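Local coordinates for protein transcriptional regulator, ROK family (Vibrio cholerae O1 biovar eltor, PDB 1Z05) that probably binds DNA as a zinc-containing transcriptional regulator of the ROK family, a homologue of Escherichia coli Mlc linked to the control of carbohydrate metabolism, at residues L267-I272 / C286-A291; I240-G245 / I361-V366; A347-V352 / Q380-Q385; Q339-Y344 / S372-S377. All blocks are in the same frame, centred on the assembly; numbering follows the deposited sequence. Where two conformers were deposited one is given.

In the fold
All four contacts lie in the ROK family region, around the mixed sheet 255-256, 246-252, 237-242, 360-364, 395-398. Contact 2 pairs the parallel strands 237-242 and 360-364. Contacts 3 and 4, centres about 11 Å apart, both join helix 332-356 to helix 371-385, the helices before and after strand 360-364; their segments therefore alternate with those of contact 2 along the chain. Contact 1, the zinc loop, comes between the two strands of contact 2 in sequence, its centre about 14 to 15 Å from the other three. Helix 332-356 touches sheet, zinc loop and second helix, and contacts 1 and 3 also reach the second subunit.

Contact 1: L267-I272 / C286-A291; sequences LGHIQI and CLETVA. With ZN (zinc ion), chain B.
His269 and Cys286 meet through a zinc ion: the ring offers ND1 at 2.1 Å from zinc, Cys286 its SG at 2.3 Å. SG stands at the edge of the imidazole, near its plane. With CG of His269 turned beside its own backbone N (chi1 -55°), the ring, although its CB points away from the other segment, swings back to the metal. The Glu288 carboxylate passes the CE1 and NE2 atoms of the ring obliquely, its plane turned 37° from the imidazole. A water accepts from NE2 of His269 and donates to OE1 of Glu288, so both ring nitrogens are engaged and the rotation of the imidazole is fixed. Cys279 and Cys281 complete the metal site, a zinc centre of three cysteines and one histidine in the loop between strand 255-256 and helix 288-291, as in the ROK repressor Mlc. Next to the metal site two backbone hydrogen bonds join the segments. Gly268, inside a type I turn from Leu267 to Ile270, gives its O to Glu288 N at 2.9 Å, on a lone pair and nearly straight (161°), while Ile270 O receives Leu287 N over an equal 2.9 Å but a more bent path. Away from the zinc the contact turns apolar. Leu287 directs CD2 at Leu267 CB and CD1 at CG1 of Ile272. Ile272 and Val290 point at each other tip to tip, CD1 to CG2 at a tight 3.5 Å, and both lie on Tyr344 of helix 332-356. Asn354 of the second subunit packs against His269 and Ile270.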
# COMPACT_ATOMS: atom_id res chain seq x y z
N LEU A 267 -7.33 -8.07 -10.35
CA LEU A 267 -8.75 -8.36 -10.09
C LEU A 267 -9.30 -9.62 -10.74
O LEU A 267 -10.38 -10.10 -10.37
CB LEU A 267 -9.62 -7.17 -10.54
CG LEU A 267 -9.28 -5.80 -9.99
CD1 LEU A 267 -10.13 -4.76 -10.67
CD2 LEU A 267 -9.50 -5.78 -8.49
N GLY A 268 -8.59 -10.16 -11.73
CA GLY A 268 -9.16 -11.17 -12.63
C GLY A 268 -9.55 -12.49 -12.00
O GLY A 268 -10.39 -13.21 -12.55
N HIS A 269 -8.94 -12.83 -10.87
CA HIS A 269 -9.23 -14.11 -10.22
C HIS A 269 -10.00 -14.00 -8.91
O HIS A 269 -10.08 -14.97 -8.14
CB HIS A 269 -7.98 -14.97 -10.13
CG HIS A 269 -7.35 -15.19 -11.47
ND1 HIS A 269 -7.80 -16.15 -12.36
CD2 HIS A 269 -6.34 -14.54 -12.10
CE1 HIS A 269 -7.08 -16.09 -13.46
NE2 HIS A 269 -6.19 -15.13 -13.33
N ILE A 270 -10.57 -12.82 -8.66
CA ILE A 270 -11.57 -12.67 -7.61
C ILE A 270 -12.83 -13.41 -8.06
O ILE A 270 -13.34 -13.18 -9.16
CB ILE A 270 -11.88 -11.17 -7.32
CG1 ILE A 270 -10.62 -10.45 -6.80
CG2 ILE A 270 -13.05 -11.04 -6.32
CD1 ILE A 270 -10.71 -8.92 -6.80
N GLN A 271 -13.32 -14.32 -7.22
CA GLN A 271 -14.55 -15.06 -7.51
C GLN A 271 -15.75 -14.12 -7.38
O GLN A 271 -16.03 -13.61 -6.31
CB GLN A 271 -14.71 -16.27 -6.59
CG GLN A 271 -15.80 -17.23 -7.08
CD GLN A 271 -16.04 -18.37 -6.13
OE1 GLN A 271 -16.67 -18.19 -5.09
NE2 GLN A 271 -15.56 -19.55 -6.49
N ILE A 272 -16.43 -13.86 -8.49
CA ILE A 272 -17.62 -12.99 -8.48
C ILE A 272 -18.91 -13.77 -8.69
O ILE A 272 -20.01 -13.25 -8.42
CB ILE A 272 -17.53 -11.80 -9.49
CG1 ILE A 272 -16.88 -12.21 -10.80
CG2 ILE A 272 -16.81 -10.59 -8.87
CD1 ILE A 272 -17.77 -12.96 -11.74
N CYS A 286 -14.35 -16.84 -11.60
CA CYS A 286 -13.42 -15.70 -11.58
C CYS A 286 -13.95 -14.52 -12.39
O CYS A 286 -14.68 -14.72 -13.37
CB CYS A 286 -12.05 -16.14 -12.14
SG CYS A 286 -11.23 -17.44 -11.16
N LEU A 287 -13.61 -13.30 -12.00
CA LEU A 287 -14.01 -12.12 -12.75
C LEU A 287 -13.64 -12.19 -14.24
O LEU A 287 -14.42 -11.79 -15.10
CB LEU A 287 -13.43 -10.84 -12.12
CG LEU A 287 -13.79 -9.50 -12.76
CD1 LEU A 287 -15.30 -9.18 -12.64
CD2 LEU A 287 -12.97 -8.36 -12.15
N GLU A 288 -12.46 -12.71 -14.57
CA GLU A 288 -12.10 -12.72 -15.98
C GLU A 288 -12.90 -13.69 -16.87
O GLU A 288 -12.83 -13.61 -18.09
CB GLU A 288 -10.58 -12.81 -16.20
CG GLU A 288 -9.94 -14.12 -15.92
CD GLU A 288 -8.49 -14.12 -16.39
OE1 GLU A 288 -7.76 -13.12 -16.14
OE2 GLU A 288 -8.08 -15.11 -17.03
N THR A 289 -13.69 -14.57 -16.25
CA THR A 289 -14.59 -15.47 -16.99
C THR A 289 -15.81 -14.72 -17.54
O THR A 289 -16.53 -15.25 -18.39
CB THR A 289 -15.08 -16.67 -16.14
OG1 THR A 289 -15.94 -16.21 -15.08
CG2 THR A 289 -13.91 -17.46 -15.57
N VAL A 290 -16.06 -13.51 -17.04
CA VAL A 290 -17.22 -12.74 -17.44
C VAL A 290 -16.87 -11.32 -17.92
O VAL A 290 -17.72 -10.62 -18.46
CB VAL A 290 -18.30 -12.64 -16.30
CG1 VAL A 290 -18.82 -14.01 -15.90
CG2 VAL A 290 -17.74 -11.90 -15.07
N ALA A 291 -15.63 -10.90 -17.70
CA ALA A 291 -15.29 -9.48 -17.90
C ALA A 291 -14.07 -9.21 -18.78
O ALA A 291 -13.77 -8.06 -19.09
CB ALA A 291 -15.16 -8.78 -16.56
ZN ZN B . -9.29 -17.68 -12.30
O HOH W 1 -5.11 -14.02 -15.78

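Contact 2: I240-G245 / I361-V366; sequences ISIHHG and ILIGGV. With SO4 (sulfate ion), chain D; SO4 (sulfate ion), chain C.
Ile240 N donates to Leu362 O at 2.7 Å, almost straight (176°) and close to the line of the C=O bond. Two more bonds continue the ladder: Gly364 N to Ile240 O at 2.9 Å, then Ile242 N to Gly364 O at 3.1 Å. Strand 237-242, the middle strand of the mixed sheet, thus runs parallel to its neighbour 360-364, Ile240 beside Ile363 and Ser241 beside Gly364, in a fold of the ASKHA ATPase superfamily. On the sheet face of Ile240 and Ile363, CD1 of Ile363 lies 3.9 Å from CB of Ile240. The CG2 branch of Ile363, anti to its backbone N, meets CD1 of Ile242 at 3.6 Å as the two chains pass at a slant; Ile349 of helix 332-356 covers Ile240 and Ile363. Where the strands part, a water donates to Ile242 O and accepts from Val366 N beside Gly365, whose positive phi (140°) is readily adopted only by a residue without CB, and which lies against Ile242 O. Beyond Ile242 the loop meets two sulfates, probably from the crystallisation liquor. Gly245 N donates to O2 of one at 2.7 Å, and that ion is also hydrogen-bonded to Arg114 NH2, the backbone N of Arg117 and Tyr119 OH. The imidazoles of His243 and His244 share only weak bonds to the other. Such N-H groups are consistent with a loop able to hold an anion.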
# COMPACT_ATOMS: atom_id res chain seq x y z
N ILE A 240 -9.04 1.50 -12.96
CA ILE A 240 -9.48 0.17 -13.37
C ILE A 240 -9.22 -0.04 -14.85
O ILE A 240 -9.79 0.63 -15.72
CB ILE A 240 -10.97 -0.13 -13.01
CG1 ILE A 240 -11.25 0.18 -11.53
CG2 ILE A 240 -11.33 -1.58 -13.40
CD1 ILE A 240 -10.54 -0.75 -10.53
N SER A 241 -8.31 -0.98 -15.12
CA SER A 241 -7.93 -1.33 -16.48
C SER A 241 -8.73 -2.55 -16.93
O SER A 241 -8.65 -3.62 -16.33
CB SER A 241 -6.43 -1.60 -16.57
OG SER A 241 -6.07 -2.11 -17.85
N ILE A 242 -9.52 -2.35 -17.98
CA ILE A 242 -10.35 -3.39 -18.56
C ILE A 242 -9.85 -3.65 -19.99
O ILE A 242 -10.02 -2.81 -20.88
CB ILE A 242 -11.85 -2.96 -18.58
CG1 ILE A 242 -12.28 -2.48 -17.20
CG2 ILE A 242 -12.74 -4.11 -19.09
CD1 ILE A 242 -13.31 -1.34 -17.22
N HIS A 243 -9.21 -4.80 -20.18
CA HIS A 243 -8.66 -5.20 -21.47
C HIS A 243 -8.68 -6.73 -21.55
O HIS A 243 -9.75 -7.34 -21.33
CB HIS A 243 -7.25 -4.61 -21.65
CG HIS A 243 -6.76 -4.63 -23.06
ND1 HIS A 243 -7.60 -4.75 -24.15
CD2 HIS A 243 -5.51 -4.50 -23.57
CE1 HIS A 243 -6.88 -4.73 -25.26
NE2 HIS A 243 -5.61 -4.57 -24.94
N HIS A 244 -7.54 -7.35 -21.86
CA HIS A 244 -7.40 -8.81 -21.82
C HIS A 244 -7.67 -9.34 -20.41
O HIS A 244 -8.34 -10.36 -20.23
CB HIS A 244 -6.00 -9.25 -22.26
CG HIS A 244 -5.65 -8.84 -23.66
ND1 HIS A 244 -6.08 -9.53 -24.77
CD2 HIS A 244 -4.90 -7.81 -24.12
CE1 HIS A 244 -5.61 -8.95 -25.86
NE2 HIS A 244 -4.89 -7.90 -25.49
N GLY A 245 -7.12 -8.63 -19.42
CA GLY A 245 -7.38 -8.91 -18.02
C GLY A 245 -7.98 -7.70 -17.33
O GLY A 245 -8.23 -6.67 -17.95
N ILE A 361 -12.25 7.17 -8.74
CA ILE A 361 -12.18 5.96 -9.55
C ILE A 361 -12.05 6.35 -11.02
O ILE A 361 -12.88 7.10 -11.53
CB ILE A 361 -13.44 5.04 -9.40
CG1 ILE A 361 -13.72 4.72 -7.92
CG2 ILE A 361 -13.29 3.76 -10.25
CD1 ILE A 361 -12.60 4.02 -7.19
N LEU A 362 -11.01 5.84 -11.68
CA LEU A 362 -10.88 6.02 -13.13
C LEU A 362 -11.06 4.70 -13.85
O LEU A 362 -10.60 3.66 -13.38
CB LEU A 362 -9.52 6.61 -13.52
CG LEU A 362 -8.90 7.83 -12.82
CD1 LEU A 362 -7.73 8.34 -13.64
CD2 LEU A 362 -9.90 8.93 -12.62
N ILE A 363 -11.71 4.77 -15.01
CA ILE A 363 -11.93 3.62 -15.86
C ILE A 363 -11.13 3.80 -17.16
O ILE A 363 -11.20 4.83 -17.81
CB ILE A 363 -13.46 3.45 -16.17
CG1 ILE A 363 -14.28 3.39 -14.87
CG2 ILE A 363 -13.71 2.24 -17.06
CD1 ILE A 363 -14.03 2.12 -14.01
N GLY A 364 -10.35 2.79 -17.51
CA GLY A 364 -9.58 2.82 -18.74
C GLY A 364 -9.83 1.60 -19.60
O GLY A 364 -9.93 0.47 -19.09
N GLY A 365 -9.89 1.82 -20.91
CA GLY A 365 -10.07 0.73 -21.86
C GLY A 365 -11.03 1.12 -22.97
O GLY A 365 -11.71 2.15 -22.87
N VAL A 366 -11.08 0.31 -24.03
CA VAL A 366 -11.93 0.60 -25.18
C VAL A 366 -13.41 0.66 -24.79
O VAL A 366 -14.21 1.36 -25.42
CB VAL A 366 -11.70 -0.40 -26.37
CG1 VAL A 366 -10.25 -0.35 -26.85
CG2 VAL A 366 -12.07 -1.82 -25.99
S SO4 D . -4.05 -6.38 -20.13
O1 SO4 D . -3.65 -5.01 -19.82
O2 SO4 D . -5.37 -6.64 -19.56
O3 SO4 D . -4.10 -6.55 -21.57
O4 SO4 D . -3.07 -7.32 -19.58
S SO4 C . -1.60 -5.07 -26.43
O1 SO4 C . -1.78 -3.68 -26.81
O2 SO4 C . -2.56 -5.45 -25.40
O3 SO4 C . -1.80 -5.87 -27.63
O4 SO4 C . -0.26 -5.27 -25.89
O HOH W 2 -9.43 -2.13 -23.54

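Contact 3: A347-V352 / Q380-Q385; sequences AAIAIV and QCIREQ
Ala350, Gln385 and Ile382 carry most of the meeting between helices 332-356 and 371-385. The CB of Ala350 points straight into the second helix and is received beside Gln385, 3.7 Å from CB of Gln385 and 3.6 Å from the O of the same residue. Because alanine is so short, its CA comes within 5.0 Å of that of Ile382, and the segment axes approach to 8.3 Å at a crossing angle of -46°. Gln385, extended beyond CG, reaches across to helix 332-356, OE1 3.4 Å from CA of Ala347. No direct hydrogen bond joins the segments; instead one water donates both to this OE1 and to Ala347 O at 2.7 Å each, giving the amide oxygen a partner. On the other flank, Ile382 sends CD1 to CG2 of Ile349 at 3.8 Å, the two branched chains crossing at an angle. Asn354 ND2, one turn beyond Ala350, donates to Gln385 O. Ile349 also rests on Ile240 of strand 237-242, so helix 332-356 lies on the sheet with helix 371-385 beside it; Ile351 packs on its counterpart in the second subunit, and Gln271 of the second subunit packs on Gln385.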
# COMPACT_ATOMS: atom_id res chain seq x y z
N ALA A 347 -19.13 -4.80 -8.83
CA ALA A 347 -18.86 -5.69 -7.71
C ALA A 347 -17.37 -5.70 -7.33
O ALA A 347 -17.01 -5.63 -6.15
CB ALA A 347 -19.35 -7.12 -8.02
N ALA A 348 -16.50 -5.79 -8.33
CA ALA A 348 -15.06 -5.81 -8.08
C ALA A 348 -14.57 -4.44 -7.57
O ALA A 348 -13.74 -4.37 -6.64
CB ALA A 348 -14.31 -6.24 -9.33
N ILE A 349 -15.10 -3.37 -8.15
CA ILE A 349 -14.74 -2.02 -7.75
C ILE A 349 -15.24 -1.72 -6.32
O ILE A 349 -14.54 -1.06 -5.56
CB ILE A 349 -15.26 -0.96 -8.77
CG1 ILE A 349 -14.57 -1.16 -10.12
CG2 ILE A 349 -15.01 0.47 -8.25
CD1 ILE A 349 -15.18 -0.36 -11.26
N ALA A 350 -16.42 -2.23 -5.96
CA ALA A 350 -16.93 -2.09 -4.59
C ALA A 350 -15.99 -2.73 -3.57
O ALA A 350 -15.83 -2.21 -2.46
CB ALA A 350 -18.32 -2.67 -4.45
N ILE A 351 -15.41 -3.86 -3.93
CA ILE A 351 -14.40 -4.52 -3.10
C ILE A 351 -13.19 -3.61 -2.84
O ILE A 351 -12.74 -3.46 -1.71
CB ILE A 351 -13.97 -5.87 -3.73
CG1 ILE A 351 -15.10 -6.88 -3.56
CG2 ILE A 351 -12.69 -6.39 -3.07
CD1 ILE A 351 -14.97 -8.13 -4.43
N VAL A 352 -12.68 -3.01 -3.91
CA VAL A 352 -11.52 -2.12 -3.85
C VAL A 352 -11.82 -0.85 -3.03
O VAL A 352 -10.96 -0.39 -2.24
CB VAL A 352 -11.03 -1.80 -5.29
CG1 VAL A 352 -10.00 -0.71 -5.30
CG2 VAL A 352 -10.46 -3.08 -5.92
N GLN A 380 -24.46 1.82 -9.70
CA GLN A 380 -25.55 1.28 -8.88
C GLN A 380 -25.06 0.11 -8.02
O GLN A 380 -25.48 -0.05 -6.88
CB GLN A 380 -26.76 0.89 -9.73
CG GLN A 380 -28.03 0.55 -8.92
CD GLN A 380 -28.50 1.68 -8.01
OE1 GLN A 380 -28.39 2.86 -8.35
NE2 GLN A 380 -29.04 1.32 -6.85
N CYS A 381 -24.16 -0.70 -8.58
CA CYS A 381 -23.59 -1.80 -7.82
C CYS A 381 -22.58 -1.35 -6.76
O CYS A 381 -22.46 -1.98 -5.71
CB CYS A 381 -23.01 -2.87 -8.76
SG CYS A 381 -24.31 -3.83 -9.59
N ILE A 382 -21.86 -0.26 -7.02
CA ILE A 382 -21.03 0.41 -6.00
C ILE A 382 -21.88 0.88 -4.81
O ILE A 382 -21.50 0.67 -3.66
CB ILE A 382 -20.23 1.60 -6.58
CG1 ILE A 382 -19.06 1.10 -7.44
CG2 ILE A 382 -19.72 2.52 -5.45
CD1 ILE A 382 -18.37 2.23 -8.28
N ARG A 383 -23.03 1.50 -5.10
CA ARG A 383 -23.92 1.99 -4.05
C ARG A 383 -24.44 0.86 -3.17
O ARG A 383 -24.66 1.04 -1.97
CB ARG A 383 -25.11 2.74 -4.68
CG ARG A 383 -24.75 4.11 -5.26
CD ARG A 383 -26.01 4.92 -5.53
NE ARG A 383 -26.61 4.60 -6.82
CZ ARG A 383 -26.20 5.10 -7.99
NH1 ARG A 383 -25.19 5.96 -8.03
NH2 ARG A 383 -26.80 4.73 -9.11
N GLU A 384 -24.66 -0.30 -3.78
CA GLU A 384 -25.30 -1.41 -3.10
C GLU A 384 -24.30 -2.31 -2.35
O GLU A 384 -24.70 -3.12 -1.52
CB GLU A 384 -26.12 -2.23 -4.10
CG GLU A 384 -27.38 -1.50 -4.57
CD GLU A 384 -28.22 -2.30 -5.57
OE1 GLU A 384 -27.86 -3.46 -5.87
OE2 GLU A 384 -29.23 -1.75 -6.05
N GLN A 385 -23.01 -2.14 -2.63
CA GLN A 385 -21.99 -3.07 -2.13
C GLN A 385 -20.80 -2.41 -1.43
O GLN A 385 -19.77 -3.06 -1.20
CB GLN A 385 -21.53 -3.98 -3.26
CG GLN A 385 -22.70 -4.77 -3.91
CD GLN A 385 -22.26 -5.57 -5.11
OE1 GLN A 385 -21.10 -5.99 -5.21
NE2 GLN A 385 -23.19 -5.82 -6.02
O HOH W 3 -18.66 -6.47 -4.15

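Contact 4: Q339-Y344 / S372-S377; sequences QQLGRY and SILYPS. With SO4 (sulfate ion), chain H.
Ser377 sits over the turn that holds Gly342, its OG 3.4 Å from CB of Gln339 and its CB 3.6 Å from the O of that residue. Gly342 has no side chain to hold the helices apart, and its CA comes within 4.9 Å of that of Ser377. Leu374 works from the inner side: CG lies anti to the backbone N (chi1 -179°), which carries CD1 over the backbone of Gly342, 3.7 Å from its N, and on to CD2 of Leu341, 4.1 Å off. At the outer side the chains of Gln339 and Ile373 run obliquely past each other, CG to CG2 3.8 Å. This is a close helix pair, helix 332-356 against helix 371-385, with segment axes 7.7 Å apart and crossing at -37°; in the chain strand 360-364 links the two. The second helix is kinked at Pro376, whose N makes no bond to the turn before. Two waters bridge the polar side, where the helices share no direct hydrogen bond. One accepts from Gln339 NE2 and donates to Ile373 O; the other accepts from Arg343 NH1 and is bonded to Ser377 OG. That second water lies at the edge of the guanidinium, one face of which has CA of Gln340 above it, offset from the centre. NE of Arg343 also holds a sulfate, probably from the crystallisation liquor, by O2 at 2.8 Å, and the ion's O1 rests over one face of the Tyr344 ring. Further in, Ile367 touches both Leu341 and Leu374, and Tyr375 OH is hydrogen-bonded to Asn368 OD1.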
# COMPACT_ATOMS: atom_id res chain seq x y z
N GLN A 339 -24.32 -3.61 -19.76
CA GLN A 339 -24.87 -3.43 -18.40
C GLN A 339 -24.45 -4.58 -17.49
O GLN A 339 -24.03 -4.35 -16.36
CB GLN A 339 -26.39 -3.23 -18.42
CG GLN A 339 -26.80 -1.89 -19.02
CD GLN A 339 -28.30 -1.75 -19.24
OE1 GLN A 339 -29.02 -2.75 -19.33
NE2 GLN A 339 -28.76 -0.51 -19.33
N GLN A 340 -24.54 -5.81 -17.99
CA GLN A 340 -24.08 -6.98 -17.25
C GLN A 340 -22.59 -6.90 -16.89
O GLN A 340 -22.20 -7.23 -15.77
CB GLN A 340 -24.38 -8.26 -18.04
CG GLN A 340 -24.10 -9.54 -17.28
CD GLN A 340 -24.39 -10.79 -18.09
OE1 GLN A 340 -25.44 -10.90 -18.74
NE2 GLN A 340 -23.47 -11.74 -18.05
N LEU A 341 -21.78 -6.47 -17.85
CA LEU A 341 -20.36 -6.20 -17.61
C LEU A 341 -20.17 -5.19 -16.48
O LEU A 341 -19.36 -5.41 -15.58
CB LEU A 341 -19.68 -5.69 -18.89
CG LEU A 341 -18.22 -5.23 -18.76
CD1 LEU A 341 -17.30 -6.35 -18.34
CD2 LEU A 341 -17.75 -4.63 -20.09
N GLY A 342 -20.91 -4.08 -16.55
CA GLY A 342 -20.89 -3.05 -15.50
C GLY A 342 -21.23 -3.56 -14.11
O GLY A 342 -20.63 -3.14 -13.13
N ARG A 343 -22.20 -4.47 -14.02
CA ARG A 343 -22.56 -5.07 -12.74
C ARG A 343 -21.41 -5.85 -12.12
O ARG A 343 -21.12 -5.70 -10.93
CB ARG A 343 -23.84 -5.92 -12.86
CG ARG A 343 -25.09 -5.04 -13.09
CD ARG A 343 -26.41 -5.78 -12.86
NE ARG A 343 -26.57 -6.90 -13.79
CZ ARG A 343 -27.08 -6.80 -15.01
NH1 ARG A 343 -27.49 -5.62 -15.48
NH2 ARG A 343 -27.20 -7.88 -15.77
N TYR A 344 -20.73 -6.64 -12.94
CA TYR A 344 -19.58 -7.42 -12.48
C TYR A 344 -18.38 -6.54 -12.12
O TYR A 344 -17.72 -6.77 -11.10
CB TYR A 344 -19.19 -8.45 -13.53
CG TYR A 344 -20.10 -9.66 -13.59
CD1 TYR A 344 -20.35 -10.43 -12.45
CD2 TYR A 344 -20.69 -10.06 -14.79
CE1 TYR A 344 -21.18 -11.55 -12.50
CE2 TYR A 344 -21.51 -11.19 -14.86
CZ TYR A 344 -21.75 -11.92 -13.71
OH TYR A 344 -22.55 -13.04 -13.76
N SER A 372 -21.57 5.79 -21.38
CA SER A 372 -22.92 6.24 -21.05
C SER A 372 -23.81 5.10 -20.57
O SER A 372 -24.73 5.31 -19.78
CB SER A 372 -23.58 6.95 -22.24
OG SER A 372 -23.96 6.00 -23.23
N ILE A 373 -23.50 3.89 -21.05
CA ILE A 373 -24.24 2.67 -20.69
C ILE A 373 -23.58 1.95 -19.52
O ILE A 373 -24.25 1.49 -18.59
CB ILE A 373 -24.36 1.70 -21.92
CG1 ILE A 373 -25.08 2.37 -23.10
CG2 ILE A 373 -25.01 0.36 -21.52
CD1 ILE A 373 -26.53 2.82 -22.83
N LEU A 374 -22.25 1.86 -19.57
CA LEU A 374 -21.48 1.13 -18.57
C LEU A 374 -21.47 1.79 -17.19
O LEU A 374 -21.64 1.12 -16.17
CB LEU A 374 -20.04 0.95 -19.07
CG LEU A 374 -19.06 0.18 -18.17
CD1 LEU A 374 -19.28 -1.31 -18.29
CD2 LEU A 374 -17.63 0.55 -18.54
N TYR A 375 -21.25 3.10 -17.13
CA TYR A 375 -21.02 3.77 -15.85
C TYR A 375 -22.19 3.70 -14.88
O TYR A 375 -21.98 3.42 -13.69
CB TYR A 375 -20.58 5.23 -16.06
CG TYR A 375 -19.14 5.41 -16.51
CD1 TYR A 375 -18.39 4.34 -17.00
CD2 TYR A 375 -18.54 6.66 -16.45
CE1 TYR A 375 -17.09 4.52 -17.45
CE2 TYR A 375 -17.24 6.84 -16.88
CZ TYR A 375 -16.52 5.78 -17.37
OH TYR A 375 -15.23 5.99 -17.78
N PRO A 376 -23.43 3.98 -15.35
CA PRO A 376 -24.57 3.83 -14.44
C PRO A 376 -24.74 2.43 -13.84
O PRO A 376 -25.15 2.31 -12.68
CB PRO A 376 -25.78 4.20 -15.32
CG PRO A 376 -25.21 5.12 -16.33
CD PRO A 376 -23.85 4.53 -16.65
N SER A 377 -24.42 1.40 -14.62
CA SER A 377 -24.45 0.01 -14.12
C SER A 377 -23.41 -0.25 -13.04
O SER A 377 -23.71 -0.89 -12.02
CB SER A 377 -24.29 -0.98 -15.27
OG SER A 377 -25.52 -1.08 -15.97
S SO4 H . -25.29 -9.92 -12.40
O1 SO4 H . -24.06 -9.51 -11.72
O2 SO4 H . -26.38 -9.02 -12.03
O3 SO4 H . -25.10 -9.88 -13.84
O4 SO4 H . -25.63 -11.28 -11.99
O HOH W 4 -26.89 1.67 -18.40
O HOH W 5 -27.29 -2.68 -14.68